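Local coordinates for HD domain-containing protein (Aquifex aeolicus, PDB 2HEK) that is of unknown function but binds zinc and GDP at widely separated sites and may act as a dGTPase-like HD-domain phosphohydrolase, at residues 28-37 with 47-56; 16-24 with 75-83. All coordinates share one frame; numbering follows the deposited sequence.

Interaction 1 of 2, residues 28-37 with 47-56; sequences FQRLRYVKQL and AQHTRFEHSL. With ZN (zinc ion), chain D; GDP (guanosine-5'-diphosphate), chain H; PO4 (phosphate ion), chain C.
Lys35 and Thr50 meet in a single backbone bridge, flanked by Arg51 N to Val34 O at 3.0 Å and Gln36 N to His49 O at 2.9 Å, so the chain after helix 26-29 runs along the start of helix 51-69. That start carries a capping box: Thr50 OG1 accepts a weak bond from Phe52 N, while Glu53 OE1 takes Thr50 N.

On the nucleotide side, the Arg32 guanidinium lies flat on the Phe52 ring, centres 3.9 Å apart and planes 19° apart, a cation-pi stack that Arg32 CG extends over the same face. Phe28 turns its edge toward Phe52 in an offset edge-to-face pair, centroids 5.1 Å apart. Arg32 spans the guanine edge, NH1 to GDP O6 at 3.0 Å and NH2 to GDP N7 at 3.2 Å, nearly straight (177°). Gln29 takes Arg32 NH1 on an in-plane lone pair of OE1 and sends NE2 to the same GDP O6 at 2.9 Å. A methionine in place of Arg32 would probably leave GDP N7 without this donor and Gln29 OE1 without its mate.

On the metal side, the bend of Gln36 at chi2 (76°) brings NE2 over one face of the His54 ring, near its rim, the amide plane steeply inclined to it. His54 NE2 binds zinc at 2.3 Å, with Asp164 at its ND1; Arg51 NH1 pairs with Asp85 and donates to the phosphate O2 that also ligates zinc. Two donors on O6 are consistent with a preference for guanine, since adenine carries an amino group there; the N7 bond would not discriminate.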
loop_
_atom_site.group_PDB
_atom_site.type_symbol
_atom_site.label_atom_id
_atom_site.label_comp_id
_atom_site.label_asym_id
_atom_site.label_seq_id
_atom_site.Cartn_x
_atom_site.Cartn_y
_atom_site.Cartn_z
ATOM N N PHE A 28 -10.589 -30.321 -8.212
ATOM C CA PHE A 28 -10.171 -28.936 -8.008
ATOM C C PHE A 28 -10.607 -28.438 -6.624
ATOM O O PHE A 28 -9.832 -27.777 -5.915
ATOM C CB PHE A 28 -10.645 -28.004 -9.133
ATOM C CG PHE A 28 -9.955 -26.664 -9.135
ATOM C CD1 PHE A 28 -8.821 -26.451 -9.930
ATOM C CD2 PHE A 28 -10.425 -25.617 -8.356
ATOM C CE1 PHE A 28 -8.154 -25.225 -9.914
ATOM C CE2 PHE A 28 -9.781 -24.356 -8.366
ATOM C CZ PHE A 28 -8.650 -24.166 -9.142
ATOM N N GLN A 29 -11.814 -28.787 -6.205
ATOM C CA GLN A 29 -12.277 -28.338 -4.876
ATOM C C GLN A 29 -11.409 -28.893 -3.730
ATOM O O GLN A 29 -11.210 -28.229 -2.713
ATOM C CB GLN A 29 -13.768 -28.671 -4.649
ATOM C CG GLN A 29 -14.686 -27.886 -5.540
ATOM C CD GLN A 29 -14.856 -26.430 -5.082
ATOM O OE1 GLN A 29 -14.884 -26.159 -3.892
ATOM N NE2 GLN A 29 -14.985 -25.513 -6.020
ATOM N N ARG A 30 -10.871 -30.100 -3.907
ATOM C CA ARG A 30 -9.891 -30.675 -2.988
ATOM C C ARG A 30 -8.768 -29.677 -2.617
ATOM O O ARG A 30 -8.227 -29.666 -1.477
ATOM C CB ARG A 30 -9.254 -31.922 -3.664
ATOM C CG ARG A 30 -8.119 -32.557 -2.859
ATOM C CD ARG A 30 -7.456 -33.764 -3.571
ATOM N NE ARG A 30 -6.221 -34.033 -2.866
ATOM C CZ ARG A 30 -5.039 -33.485 -3.175
ATOM N NH1 ARG A 30 -4.895 -32.708 -4.241
ATOM N NH2 ARG A 30 -3.983 -33.755 -2.431
ATOM N N LEU A 31 -8.378 -28.859 -3.584
ATOM C CA LEU A 31 -7.248 -27.979 -3.348
ATOM C C LEU A 31 -7.562 -26.950 -2.249
ATOM O O LEU A 31 -6.647 -26.458 -1.630
ATOM C CB LEU A 31 -6.828 -27.296 -4.643
ATOM C CG LEU A 31 -6.313 -28.217 -5.761
ATOM C CD1 LEU A 31 -5.993 -27.353 -6.951
ATOM C CD2 LEU A 31 -5.097 -29.037 -5.342
ATOM N N ARG A 32 -8.845 -26.663 -2.000
ATOM C CA ARG A 32 -9.279 -25.777 -0.879
ATOM C C ARG A 32 -8.866 -26.365 0.460
ATOM O O ARG A 32 -8.928 -25.681 1.440
ATOM C CB ARG A 32 -10.811 -25.681 -0.809
ATOM C CG ARG A 32 -11.410 -24.689 -1.711
ATOM C CD ARG A 32 -12.850 -24.474 -1.473
ATOM N NE ARG A 32 -13.046 -23.044 -1.635
ATOM C CZ ARG A 32 -13.874 -22.504 -2.491
ATOM N NH1 ARG A 32 -14.656 -23.285 -3.227
ATOM N NH2 ARG A 32 -13.939 -21.188 -2.571
ATOM N N TYR A 33 -8.501 -27.645 0.507
ATOM C CA TYR A 33 -8.226 -28.334 1.792
ATOM C C TYR A 33 -6.741 -28.725 1.932
ATOM O O TYR A 33 -6.358 -29.590 2.740
ATOM C CB TYR A 33 -9.241 -29.490 2.005
ATOM C CG TYR A 33 -10.658 -28.942 1.834
ATOM C CD1 TYR A 33 -11.237 -28.140 2.832
ATOM C CD2 TYR A 33 -11.372 -29.143 0.659
ATOM C CE1 TYR A 33 -12.508 -27.576 2.688
ATOM C CE2 TYR A 33 -12.672 -28.554 0.485
ATOM C CZ TYR A 33 -13.221 -27.775 1.518
ATOM O OH TYR A 33 -14.474 -27.156 1.389
ATOM N N VAL A 34 -5.909 -28.028 1.160
ATOM C CA VAL A 34 -4.455 -28.231 1.160
ATOM C C VAL A 34 -3.809 -26.841 1.239
ATOM O O VAL A 34 -3.836 -26.102 0.258
ATOM C CB VAL A 34 -3.958 -28.916 -0.166
ATOM C CG1 VAL A 34 -2.415 -29.054 -0.184
ATOM C CG2 VAL A 34 -4.620 -30.309 -0.418
ATOM N N LYS A 35 -3.221 -26.499 2.381
ATOM C CA LYS A 35 -2.490 -25.245 2.532
ATOM C C LYS A 35 -1.294 -25.206 1.608
ATOM O O LYS A 35 -0.556 -26.198 1.482
ATOM C CB LYS A 35 -2.022 -25.051 3.983
ATOM C CG LYS A 35 -3.175 -24.678 4.943
ATOM C CD LYS A 35 -2.644 -24.285 6.334
ATOM C CE LYS A 35 -3.694 -24.501 7.445
ATOM N NZ LYS A 35 -4.104 -25.969 7.535
ATOM N N GLN A 36 -1.114 -24.056 0.965
ATOM C CA GLN A 36 -0.039 -23.812 0.040
ATOM C C GLN A 36 1.297 -24.125 0.695
ATOM O O GLN A 36 2.164 -24.759 0.074
ATOM C CB GLN A 36 -0.091 -22.351 -0.426
ATOM C CG GLN A 36 1.047 -21.934 -1.366
ATOM C CD GLN A 36 0.851 -22.472 -2.790
ATOM O OE1 GLN A 36 -0.230 -22.960 -3.150
ATOM N NE2 GLN A 36 1.909 -22.409 -3.595
ATOM N N LEU A 37 1.456 -23.722 1.958
ATOM C CA LEU A 37 2.739 -23.841 2.641
ATOM C C LEU A 37 2.786 -24.903 3.748
ATOM O O LEU A 37 3.681 -24.874 4.574
ATOM C CB LEU A 37 3.182 -22.469 3.195
ATOM C CG LEU A 37 3.459 -21.338 2.204
ATOM C CD1 LEU A 37 3.922 -20.051 2.941
ATOM C CD2 LEU A 37 4.544 -21.722 1.205
ATOM N N ALA A 47 -0.305 -17.738 7.463
ATOM C CA ALA A 47 -0.042 -18.535 6.228
ATOM C C ALA A 47 -1.121 -19.575 6.021
ATOM O O ALA A 47 -0.824 -20.777 5.923
ATOM C CB ALA A 47 1.350 -19.248 6.278
ATOM N N GLN A 48 -2.359 -19.121 5.882
ATOM C CA GLN A 48 -3.513 -20.044 5.799
ATOM C C GLN A 48 -3.998 -20.240 4.362
ATOM O O GLN A 48 -4.935 -20.980 4.135
ATOM C CB GLN A 48 -4.676 -19.461 6.631
ATOM C CG GLN A 48 -4.346 -19.266 8.118
ATOM C CD GLN A 48 -4.281 -20.579 8.830
ATOM O OE1 GLN A 48 -3.629 -20.710 9.833
ATOM N NE2 GLN A 48 -4.947 -21.568 8.296
ATOM N N HIS A 49 -3.377 -19.557 3.399
ATOM C CA HIS A 49 -3.840 -19.621 2.001
ATOM C C HIS A 49 -3.680 -21.050 1.447
ATOM O O HIS A 49 -2.769 -21.823 1.889
ATOM C CB HIS A 49 -3.067 -18.634 1.124
ATOM C CG HIS A 49 -1.576 -18.668 1.347
ATOM N ND1 HIS A 49 -0.660 -18.823 0.319
ATOM C CD2 HIS A 49 -0.849 -18.554 2.482
ATOM C CE1 HIS A 49 0.565 -18.797 0.814
ATOM N NE2 HIS A 49 0.477 -18.664 2.129
ATOM N N THR A 50 -4.570 -21.418 0.514
ATOM C CA THR A 50 -4.582 -22.788 -0.011
ATOM C C THR A 50 -4.227 -22.868 -1.481
ATOM O O THR A 50 -4.130 -21.828 -2.168
ATOM C CB THR A 50 -5.947 -23.472 0.206
ATOM O OG1 THR A 50 -6.856 -23.004 -0.785
ATOM C CG2 THR A 50 -6.531 -23.140 1.570
ATOM N N ARG A 51 -4.001 -24.100 -1.961
ATOM C CA ARG A 51 -3.666 -24.336 -3.384
ATOM C C ARG A 51 -4.792 -23.910 -4.336
ATOM O O ARG A 51 -4.544 -23.559 -5.507
ATOM C CB ARG A 51 -3.290 -25.819 -3.582
ATOM C CG ARG A 51 -1.934 -26.052 -2.909
ATOM C CD ARG A 51 -1.114 -27.147 -3.558
ATOM N NE ARG A 51 0.205 -27.159 -2.914
ATOM C CZ ARG A 51 1.260 -26.428 -3.270
ATOM N NH1 ARG A 51 1.240 -25.611 -4.326
ATOM N NH2 ARG A 51 2.369 -26.528 -2.549
ATOM N N PHE A 52 -6.010 -23.871 -3.800
ATOM C CA PHE A 52 -7.211 -23.415 -4.560
ATOM C C PHE A 52 -7.039 -21.976 -4.990
ATOM O O PHE A 52 -7.098 -21.654 -6.187
ATOM C CB PHE A 52 -8.471 -23.603 -3.710
ATOM C CG PHE A 52 -9.768 -23.232 -4.409
ATOM C CD1 PHE A 52 -10.537 -24.213 -5.027
ATOM C CD2 PHE A 52 -10.258 -21.926 -4.361
ATOM C CE1 PHE A 52 -11.756 -23.894 -5.641
ATOM C CE2 PHE A 52 -11.458 -21.566 -4.992
ATOM C CZ PHE A 52 -12.224 -22.586 -5.659
ATOM N N GLU A 53 -6.792 -21.080 -4.042
ATOM C CA GLU A 53 -6.628 -19.677 -4.428
ATOM C C GLU A 53 -5.395 -19.452 -5.265
ATOM O O GLU A 53 -5.406 -18.605 -6.174
ATOM C CB GLU A 53 -6.574 -18.750 -3.205
ATOM C CG GLU A 53 -7.763 -18.894 -2.234
ATOM C CD GLU A 53 -7.493 -19.894 -1.112
ATOM O OE1 GLU A 53 -6.647 -19.606 -0.213
ATOM O OE2 GLU A 53 -8.147 -20.959 -1.137
ATOM N N HIS A 54 -4.300 -20.128 -4.911
ATOM C CA HIS A 54 -3.067 -20.078 -5.715
ATOM C C HIS A 54 -3.358 -20.458 -7.195
ATOM O O HIS A 54 -2.937 -19.761 -8.122
ATOM C CB HIS A 54 -1.987 -21.012 -5.126
ATOM C CG HIS A 54 -0.785 -21.169 -6.006
ATOM N ND1 HIS A 54 -0.063 -20.086 -6.479
ATOM C CD2 HIS A 54 -0.168 -22.280 -6.493
ATOM C CE1 HIS A 54 0.934 -20.527 -7.229
ATOM N NE2 HIS A 54 0.889 -21.852 -7.253
ATOM N N SER A 55 -4.104 -21.541 -7.414
ATOM C CA SER A 55 -4.429 -21.972 -8.801
ATOM C C SER A 55 -5.233 -20.932 -9.580
ATOM O O SER A 55 -4.972 -20.732 -10.768
ATOM C CB SER A 55 -5.173 -23.318 -8.797
ATOM O OG SER A 55 -4.351 -24.327 -8.224
ATOM N N LEU A 56 -6.166 -20.239 -8.915
ATOM C CA LEU A 56 -6.930 -19.132 -9.539
ATOM C C LEU A 56 -5.997 -17.998 -9.877
ATOM O O LEU A 56 -6.112 -17.372 -10.921
ATOM C CB LEU A 56 -8.029 -18.607 -8.573
ATOM C CG LEU A 56 -9.208 -19.522 -8.202
ATOM C CD1 LEU A 56 -10.303 -18.782 -7.424
ATOM C CD2 LEU A 56 -9.808 -20.057 -9.465
HETATM ZN ZN ZN D . 1.879 -23.752 -8.011
HETATM P PB GDP H . -24.642 -16.906 -7.682
HETATM O O1B GDP H . -24.798 -15.689 -6.789
HETATM O O2B GDP H . -25.855 -17.012 -8.588
HETATM O O3B GDP H . -23.406 -16.743 -8.551
HETATM O O3A GDP H . -24.532 -18.253 -6.773
HETATM P PA GDP H . -23.122 -18.976 -6.422
HETATM O O1A GDP H . -22.385 -19.390 -7.682
HETATM O O2A GDP H . -23.292 -20.170 -5.510
HETATM O "O5'" GDP H . -22.326 -17.803 -5.650
HETATM C "C5'" GDP H . -20.993 -17.970 -5.190
HETATM C "C4'" GDP H . -20.176 -16.784 -5.677
HETATM O "O4'" GDP H . -18.953 -16.785 -4.947
HETATM C "C3'" GDP H . -19.822 -16.879 -7.163
HETATM O "O3'" GDP H . -20.484 -15.874 -7.947
HETATM C "C2'" GDP H . -18.310 -16.723 -7.223
HETATM O "O2'" GDP H . -17.972 -15.395 -7.624
HETATM C "C1'" GDP H . -17.816 -16.954 -5.797
HETATM N N9 GDP H . -17.207 -18.307 -5.587
HETATM C C8 GDP H . -16.253 -18.590 -4.673
HETATM N N7 GDP H . -15.873 -19.896 -4.701
HETATM C C5 GDP H . -16.598 -20.491 -5.668
HETATM C C6 GDP H . -16.710 -21.853 -6.241
HETATM O O6 GDP H . -16.026 -22.788 -5.810
HETATM N N1 GDP H . -17.582 -22.055 -7.238
HETATM C C2 GDP H . -18.369 -21.077 -7.741
HETATM N N2 GDP H . -19.231 -21.359 -8.748
HETATM N N3 GDP H . -18.328 -19.804 -7.266
HETATM C C4 GDP H . -17.481 -19.448 -6.250
HETATM P P PO4 C . 3.779 -25.341 -7.134
HETATM O O1 PO4 C . 2.902 -26.436 -7.712
HETATM O O2 PO4 C . 2.964 -24.307 -6.402
HETATM O O3 PO4 C . 4.778 -25.971 -6.177
HETATM O O4 PO4 C . 4.588 -24.733 -8.228
HETATM O O HOH W 1 -10.786 -21.111 -0.730
HETATM O O HOH W 2 0.950 -28.121 -0.512
HETATM O O HOH W 3 -0.393 -21.930 3.277
HETATM O O HOH W 4 0.352 -23.850 -9.725
#

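Interaction 2 of 2, residues 16-24 with 75-83. With GDP (guanosine-5'-diphosphate), chain H.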
loop_
_atom_site.group_PDB
_atom_site.type_symbol
_atom_site.label_atom_id
_atom_site.label_comp_id
_atom_site.label_asym_id
_atom_site.label_seq_id
_atom_site.Cartn_x
_atom_site.Cartn_y
_atom_site.Cartn_z
ATOM N N GLY A 16 -13.751 -17.616 -17.223
ATOM C CA GLY A 16 -14.731 -18.011 -18.239
ATOM C C GLY A 16 -15.363 -19.365 -17.977
ATOM O O GLY A 16 -15.092 -20.002 -16.964
ATOM N N GLU A 17 -16.201 -19.832 -18.894
ATOM C CA GLU A 17 -16.998 -21.015 -18.593
ATOM C C GLU A 17 -16.177 -22.293 -18.475
ATOM O O GLU A 17 -16.494 -23.158 -17.658
ATOM C CB GLU A 17 -18.107 -21.208 -19.633
ATOM C CG GLU A 17 -18.820 -22.569 -19.556
ATOM C CD GLU A 17 -19.807 -22.731 -18.380
ATOM O OE1 GLU A 17 -19.381 -22.748 -17.187
ATOM O OE2 GLU A 17 -21.021 -22.890 -18.668
ATOM N N ALA A 18 -15.148 -22.449 -19.305
ATOM C CA ALA A 18 -14.369 -23.690 -19.216
ATOM C C ALA A 18 -13.683 -23.781 -17.848
ATOM O O ALA A 18 -13.717 -24.825 -17.181
ATOM C CB ALA A 18 -13.353 -23.807 -20.377
ATOM N N GLY A 19 -13.108 -22.662 -17.402
ATOM C CA GLY A 19 -12.459 -22.626 -16.095
ATOM C C GLY A 19 -13.407 -22.894 -14.948
ATOM O O GLY A 19 -13.059 -23.644 -14.024
ATOM N N LEU A 20 -14.605 -22.295 -14.989
ATOM C CA LEU A 20 -15.611 -22.536 -13.937
ATOM C C LEU A 20 -16.006 -23.999 -13.803
ATOM O O LEU A 20 -16.156 -24.515 -12.685
ATOM C CB LEU A 20 -16.873 -21.717 -14.206
ATOM C CG LEU A 20 -17.909 -21.679 -13.081
ATOM C CD1 LEU A 20 -17.394 -20.869 -11.902
ATOM C CD2 LEU A 20 -19.228 -21.113 -13.584
ATOM N N ARG A 21 -16.171 -24.675 -14.943
ATOM C CA ARG A 21 -16.557 -26.099 -14.936
ATOM C C ARG A 21 -15.472 -26.910 -14.251
ATOM O O ARG A 21 -15.744 -27.826 -13.431
ATOM C CB ARG A 21 -16.767 -26.583 -16.377
ATOM C CG ARG A 21 -18.058 -26.076 -17.061
ATOM C CD ARG A 21 -18.293 -26.782 -18.448
ATOM N NE ARG A 21 -18.287 -25.844 -19.584
ATOM C CZ ARG A 21 -17.465 -25.909 -20.632
ATOM N NH1 ARG A 21 -16.568 -26.893 -20.728
ATOM N NH2 ARG A 21 -17.545 -24.988 -21.591
ATOM N N LEU A 22 -14.223 -26.539 -14.539
ATOM C CA LEU A 22 -13.074 -27.183 -13.883
ATOM C C LEU A 22 -12.994 -26.837 -12.404
ATOM O O LEU A 22 -12.762 -27.707 -11.558
ATOM C CB LEU A 22 -11.783 -26.803 -14.621
ATOM C CG LEU A 22 -11.648 -27.361 -16.051
ATOM C CD1 LEU A 22 -10.601 -26.556 -16.830
ATOM C CD2 LEU A 22 -11.290 -28.869 -16.021
ATOM N N ILE A 23 -13.174 -25.558 -12.079
ATOM C CA ILE A 23 -13.156 -25.138 -10.668
ATOM C C ILE A 23 -14.197 -25.876 -9.813
ATOM O O ILE A 23 -13.922 -26.286 -8.677
ATOM C CB ILE A 23 -13.343 -23.625 -10.570
ATOM C CG1 ILE A 23 -12.070 -22.968 -11.071
ATOM C CG2 ILE A 23 -13.653 -23.198 -9.141
ATOM C CD1 ILE A 23 -12.275 -21.537 -11.452
ATOM N N ASP A 24 -15.380 -26.070 -10.379
ATOM C CA ASP A 24 -16.454 -26.751 -9.669
ATOM C C ASP A 24 -16.272 -28.270 -9.507
ATOM O O ASP A 24 -16.995 -28.900 -8.742
ATOM C CB ASP A 24 -17.805 -26.382 -10.302
ATOM C CG ASP A 24 -18.149 -24.896 -10.102
ATOM O OD1 ASP A 24 -17.825 -24.349 -9.025
ATOM O OD2 ASP A 24 -18.713 -24.262 -11.026
ATOM N N GLU A 75 -6.123 -19.490 -24.226
ATOM C CA GLU A 75 -7.039 -20.236 -23.349
ATOM C C GLU A 75 -6.402 -21.532 -22.881
ATOM O O GLU A 75 -6.532 -21.925 -21.721
ATOM C CB GLU A 75 -8.402 -20.482 -24.007
ATOM C CG GLU A 75 -9.380 -21.296 -23.105
ATOM C CD GLU A 75 -9.843 -20.547 -21.833
ATOM O OE1 GLU A 75 -9.492 -19.343 -21.625
ATOM O OE2 GLU A 75 -10.584 -21.178 -21.055
ATOM N N LEU A 76 -5.653 -22.178 -23.767
ATOM C CA LEU A 76 -5.119 -23.491 -23.422
ATOM C C LEU A 76 -4.051 -23.353 -22.340
ATOM O O LEU A 76 -3.995 -24.163 -21.419
ATOM C CB LEU A 76 -4.527 -24.183 -24.664
ATOM C CG LEU A 76 -3.915 -25.540 -24.353
ATOM C CD1 LEU A 76 -5.043 -26.539 -24.051
ATOM C CD2 LEU A 76 -3.054 -26.012 -25.509
ATOM N N VAL A 77 -3.178 -22.343 -22.476
ATOM C CA VAL A 77 -2.107 -22.157 -21.496
ATOM C C VAL A 77 -2.722 -21.687 -20.169
ATOM O O VAL A 77 -2.238 -22.077 -19.121
ATOM C CB VAL A 77 -0.961 -21.241 -22.012
ATOM C CG1 VAL A 77 -1.419 -19.842 -22.196
ATOM C CG2 VAL A 77 0.237 -21.223 -21.027
ATOM N N LYS A 78 -3.806 -20.903 -20.217
ATOM C CA LYS A 78 -4.477 -20.454 -18.990
ATOM C C LYS A 78 -5.002 -21.665 -18.263
ATOM O O LYS A 78 -4.861 -21.787 -17.024
ATOM C CB LYS A 78 -5.641 -19.492 -19.271
ATOM C CG LYS A 78 -5.188 -18.040 -19.595
ATOM C CD LYS A 78 -6.336 -17.250 -20.230
ATOM C CE LYS A 78 -7.646 -17.305 -19.376
ATOM N NZ LYS A 78 -8.784 -16.569 -20.080
ATOM N N LEU A 79 -5.600 -22.586 -19.013
ATOM C CA LEU A 79 -6.100 -23.787 -18.333
ATOM C C LEU A 79 -4.957 -24.647 -17.836
ATOM O O LEU A 79 -5.073 -25.251 -16.781
ATOM C CB LEU A 79 -7.104 -24.586 -19.211
ATOM C CG LEU A 79 -8.397 -23.843 -19.600
ATOM C CD1 LEU A 79 -9.356 -24.707 -20.495
ATOM C CD2 LEU A 79 -9.141 -23.315 -18.359
ATOM N N ALA A 80 -3.842 -24.724 -18.581
ATOM C CA ALA A 80 -2.682 -25.460 -18.075
ATOM C C ALA A 80 -2.220 -24.848 -16.738
ATOM O O ALA A 80 -1.825 -25.576 -15.814
ATOM C CB ALA A 80 -1.528 -25.431 -19.119
ATOM N N GLY A 81 -2.252 -23.507 -16.650
ATOM C CA GLY A 81 -1.911 -22.794 -15.391
ATOM C C GLY A 81 -2.899 -23.180 -14.296
ATOM O O GLY A 81 -2.506 -23.578 -13.200
ATOM N N LEU A 82 -4.190 -23.080 -14.591
ATOM C CA LEU A 82 -5.241 -23.453 -13.632
ATOM C C LEU A 82 -5.102 -24.860 -13.000
ATOM O O LEU A 82 -5.326 -25.036 -11.781
ATOM C CB LEU A 82 -6.611 -23.292 -14.310
ATOM C CG LEU A 82 -7.850 -23.423 -13.406
ATOM C CD1 LEU A 82 -7.966 -22.217 -12.410
ATOM C CD2 LEU A 82 -9.152 -23.569 -14.257
ATOM N N LEU A 83 -4.687 -25.863 -13.800
ATOM C CA LEU A 83 -4.696 -27.248 -13.317
ATOM C C LEU A 83 -3.336 -27.709 -12.817
ATOM O O LEU A 83 -3.160 -28.867 -12.447
ATOM C CB LEU A 83 -5.205 -28.174 -14.437
ATOM C CG LEU A 83 -6.581 -27.764 -14.995
ATOM C CD1 LEU A 83 -6.978 -28.683 -16.128
ATOM C CD2 LEU A 83 -7.666 -27.789 -13.905
HETATM P PB GDP H . -24.642 -16.906 -7.682
HETATM O O1B GDP H . -24.798 -15.689 -6.789
HETATM O O2B GDP H . -25.855 -17.012 -8.588
HETATM O O3B GDP H . -23.406 -16.743 -8.551
HETATM O O3A GDP H . -24.532 -18.253 -6.773
HETATM P PA GDP H . -23.122 -18.976 -6.422
HETATM O O1A GDP H . -22.385 -19.390 -7.682
HETATM O O2A GDP H . -23.292 -20.170 -5.510
HETATM O "O5'" GDP H . -22.326 -17.803 -5.650
HETATM C "C5'" GDP H . -20.993 -17.970 -5.190
HETATM C "C4'" GDP H . -20.176 -16.784 -5.677
HETATM O "O4'" GDP H . -18.953 -16.785 -4.947
HETATM C "C3'" GDP H . -19.822 -16.879 -7.163
HETATM O "O3'" GDP H . -20.484 -15.874 -7.947
HETATM C "C2'" GDP H . -18.310 -16.723 -7.223
HETATM O "O2'" GDP H . -17.972 -15.395 -7.624
HETATM C "C1'" GDP H . -17.816 -16.954 -5.797
HETATM N N9 GDP H . -17.207 -18.307 -5.587
HETATM C C8 GDP H . -16.253 -18.590 -4.673
HETATM N N7 GDP H . -15.873 -19.896 -4.701
HETATM C C5 GDP H . -16.598 -20.491 -5.668
HETATM C C6 GDP H . -16.710 -21.853 -6.241
HETATM O O6 GDP H . -16.026 -22.788 -5.810
HETATM N N1 GDP H . -17.582 -22.055 -7.238
HETATM C C2 GDP H . -18.369 -21.077 -7.741
HETATM N N2 GDP H . -19.231 -21.359 -8.748
HETATM N N3 GDP H . -18.328 -19.804 -7.266
HETATM C C4 GDP H . -17.481 -19.448 -6.250
#
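With CG swung opposite the backbone N (chi1 -171°), Leu82 sends CD2 to Gly19 CA, 3.9 Å away. Leu79, whose CG instead stands opposite its carbonyl carbon (chi1 -62°), splits its two methyls: CD1 rests on the methyl of Ala18, and CD2 meets Leu22 CD1 at 3.9 Å, the two leucine side chains crossing at about a right angle. At Gly19, which has no side chain, both leucines come against the backbone, Leu79 CD2 standing 4.1 Å from Gly19 CA.

Leu22 fills the next turn, its CB 4.2 Å from Leu82 CD2 and its CD1 4.3 Å from Leu83 CD1. Helices 17-23 and 75-82 thus pack nearly parallel, the segment axes 10.8 Å apart at closest approach and 19° from each other. This is apolar helix pairing in which helix 17-23 packs on helix 75-82 of the HD domain: no hydrogen bond crosses it, helix 117-123 backs Leu22, and Tyr59 of helix 51-69 touches Leu82. Just beyond Leu83 the chain reaches Asp85, a zinc ligand.

Charge is confined to the border, where Glu75 brings OE2 alongside the Ala18 methyl while its OE1 forms a salt bridge with Lys78 NZ, the hydrogen bond within it weak; Lys78 is also paired with Glu63. One residue beyond Ile23, Asp24 OD1 accepts a hydrogen bond from GDP N1 at 2.9 Å, with a weaker bond from GDP N2, and Leu20 CD1 lies close to that same exocyclic nitrogen.

Overall arrangement
Interaction 1 is nested within the loop that interaction 2 closes along the chain, and their centres lie about 16 Å apart. Helices 17-23 and 26-29 follow each other in sequence, as do helices 51-69 and 74-82, so each contact joins one member of both pairs. The two also touch directly: Gln29 NE2 lies 3.0 Å from Ile23 O, a probable hydrogen bond, and Leu82 O packs against Phe28 and Ser55. Both reach the same GDP, residues 28-37 serving its O6 and N7 and Asp24 its N1 and N2. Helix 51-69 carries Phe52 of that pocket and His54 of the zinc site, so one helix contributes to both.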